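Side-chain contact in DNA primase (Aquifex aeolicus, PDB 2AU3), which probably synthesises the short RNA primers from which DNA polymerase starts during DNA replication, using a zinc-binding domain and a TOPRIM-containing polymerase core: residues D162-Y167 against K171-P176. Numbering follows the deposited sequence.
Sequences DLLEAY and KNLLSP
The phenol end of Y167 comes up against the side chain of N172, with its hydroxyl oxygen OH 3.1 Å from N172 CB. The two side chains cross at about a right angle, the ring and amide planes being 43° apart, and CB lies obliquely to the ring. N172 ND2 gives Y167 OH a weak hydrogen bond of 3.3 Å, well off straight at 122°. A firmer link runs through a water that lies at the ring edge, in its plane: it sits 2.7 Å from Y167 OH and donates to the backbone O of N172. The amide's other end, OD1, is hydrogen-bonded to S219 OG, which ties down the rotation of the group facing the tyrosine. With CG anti to the backbone N of Y167 (chi1 -166°), the ring reaches N172 and L173. L173 meets the same ring from the edge, its CD1 near the ring plane and 4.1 Å from Y167 CE2. Within the N-terminal part of the primase catalytic core, the contact joins the short helix 164-168 to strand 173-174, which pairs antiparallel with strand 182-183 in a two-stranded sheet; the connection is tight, with three residues between the segments. The tyrosine ring also packs on A108, L109 and V112 of helix 101-122. A leucine in place of Y167 would probably leave the water bridge to N172 O without its hydroxyl end and strip L173 CD1 of its aromatic neighbour. The other methyl of L173, CD2, lies 3.6 Å from L164 CD1, and these two leucines also cross at about a right angle. Helix 151-161 adds L158 against L164 and L154 against L173.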
loop_
_atom_site.group_PDB
_atom_site.type_symbol
_atom_site.label_atom_id
_atom_site.label_comp_id
_atom_site.label_asym_id
_atom_site.label_seq_id
_atom_site.Cartn_x
_atom_site.Cartn_y
_atom_site.Cartn_z
ATOM N N ASP A 162 4.811 -13.293 -23.328
ATOM C CA ASP A 162 5.028 -14.686 -22.954
ATOM C C ASP A 162 4.828 -14.873 -21.448
ATOM O O ASP A 162 5.552 -15.623 -20.794
ATOM C CB ASP A 162 6.427 -15.167 -23.417
ATOM C CG ASP A 162 6.639 -16.639 -23.179
ATOM O OD1 ASP A 162 5.629 -17.389 -23.198
ATOM O OD2 ASP A 162 7.771 -17.135 -22.929
ATOM N N LEU A 163 3.822 -14.185 -20.915
ATOM C CA LEU A 163 3.616 -14.082 -19.479
ATOM C C LEU A 163 2.247 -14.622 -19.056
ATOM O O LEU A 163 1.909 -14.565 -17.885
ATOM C CB LEU A 163 3.751 -12.622 -19.037
ATOM C CG LEU A 163 5.139 -11.966 -19.126
ATOM C CD1 LEU A 163 5.074 -10.471 -18.761
ATOM C CD2 LEU A 163 6.116 -12.686 -18.238
ATOM N N LEU A 164 1.465 -15.139 -20.004
ATOM C CA LEU A 164 0.083 -15.563 -19.707
ATOM C C LEU A 164 0.026 -16.705 -18.694
ATOM O O LEU A 164 -0.713 -16.666 -17.714
ATOM C CB LEU A 164 -0.627 -15.986 -20.980
ATOM C CG LEU A 164 -2.082 -16.428 -20.821
ATOM C CD1 LEU A 164 -2.918 -15.342 -20.071
ATOM C CD2 LEU A 164 -2.690 -16.729 -22.180
ATOM N N GLU A 165 0.817 -17.722 -18.939
ATOM C CA GLU A 165 0.806 -18.903 -18.094
ATOM C C GLU A 165 1.276 -18.564 -16.669
ATOM O O GLU A 165 0.652 -18.961 -15.689
ATOM C CB GLU A 165 1.665 -20.012 -18.711
ATOM C CG GLU A 165 1.151 -20.511 -20.050
ATOM C CD GLU A 165 1.603 -19.660 -21.239
ATOM O OE1 GLU A 165 2.337 -18.657 -21.041
ATOM O OE2 GLU A 165 1.215 -20.000 -22.388
ATOM N N ALA A 166 2.340 -17.777 -16.551
ATOM C CA ALA A 166 2.723 -17.260 -15.239
ATOM C C ALA A 166 1.593 -16.467 -14.595
ATOM O O ALA A 166 1.313 -16.648 -13.410
ATOM C CB ALA A 166 3.951 -16.417 -15.336
ATOM N N TYR A 167 0.959 -15.576 -15.362
ATOM C CA TYR A 167 -0.062 -14.702 -14.788
ATOM C C TYR A 167 -1.251 -15.495 -14.248
ATOM O O TYR A 167 -1.873 -15.095 -13.261
ATOM C CB TYR A 167 -0.527 -13.610 -15.769
ATOM C CG TYR A 167 -1.320 -12.508 -15.063
ATOM C CD1 TYR A 167 -0.711 -11.715 -14.085
ATOM C CD2 TYR A 167 -2.676 -12.302 -15.325
ATOM C CE1 TYR A 167 -1.411 -10.714 -13.398
ATOM C CE2 TYR A 167 -3.401 -11.299 -14.629
ATOM C CZ TYR A 167 -2.738 -10.510 -13.662
ATOM O OH TYR A 167 -3.405 -9.512 -12.985
ATOM N N LYS A 171 -4.463 -16.034 -10.343
ATOM C CA LYS A 171 -5.930 -16.087 -10.333
ATOM C C LYS A 171 -6.611 -14.729 -10.574
ATOM O O LYS A 171 -7.789 -14.535 -10.232
ATOM C CB LYS A 171 -6.467 -16.773 -9.060
ATOM C CG LYS A 171 -6.028 -18.230 -8.928
ATOM C CD LYS A 171 -5.055 -18.392 -7.791
ATOM C CE LYS A 171 -5.546 -19.405 -6.786
ATOM N NZ LYS A 171 -5.730 -18.755 -5.462
ATOM N N ASN A 172 -5.866 -13.801 -11.167
ATOM C CA ASN A 172 -6.411 -12.507 -11.539
ATOM C C ASN A 172 -7.092 -12.565 -12.885
ATOM O O ASN A 172 -7.585 -11.555 -13.386
ATOM C CB ASN A 172 -5.324 -11.427 -11.527
ATOM C CG ASN A 172 -4.833 -11.127 -10.139
ATOM O OD1 ASN A 172 -5.611 -11.097 -9.190
ATOM N ND2 ASN A 172 -3.538 -10.937 -10.004
ATOM N N LEU A 173 -7.103 -13.763 -13.458
ATOM C CA LEU A 173 -7.739 -14.051 -14.743
ATOM C C LEU A 173 -8.712 -15.221 -14.617
ATOM O O LEU A 173 -8.332 -16.303 -14.179
ATOM C CB LEU A 173 -6.670 -14.429 -15.761
ATOM C CG LEU A 173 -6.668 -13.659 -17.062
ATOM C CD1 LEU A 173 -6.756 -12.187 -16.765
ATOM C CD2 LEU A 173 -5.427 -14.010 -17.879
ATOM N N LEU A 174 -9.959 -14.992 -15.009
ATOM C CA LEU A 174 -10.958 -16.044 -15.106
ATOM C C LEU A 174 -10.918 -16.682 -16.503
ATOM O O LEU A 174 -10.523 -16.033 -17.478
ATOM C CB LEU A 174 -12.348 -15.459 -14.849
ATOM C CG LEU A 174 -12.649 -14.932 -13.442
ATOM C CD1 LEU A 174 -13.274 -13.545 -13.512
ATOM C CD2 LEU A 174 -13.580 -15.895 -12.722
ATOM N N SER A 175 -11.303 -17.958 -16.586
ATOM C CA SER A 175 -11.553 -18.620 -17.864
ATOM C C SER A 175 -12.988 -19.162 -17.918
ATOM O O SER A 175 -13.277 -20.213 -17.352
ATOM C CB SER A 175 -10.548 -19.745 -18.115
ATOM O OG SER A 175 -10.427 -19.995 -19.503
ATOM N N PRO A 176 -13.890 -18.407 -18.546
ATOM C CA PRO A 176 -15.284 -18.837 -18.744
ATOM C C PRO A 176 -15.407 -20.023 -19.711
ATOM O O PRO A 176 -16.196 -20.934 -19.448
ATOM C CB PRO A 176 -15.951 -17.594 -19.341
ATOM C CG PRO A 176 -15.019 -16.463 -19.039
ATOM C CD PRO A 176 -13.650 -17.050 -19.072
HETATM O O HOH W 1 -5.896 -9.021 -13.859
#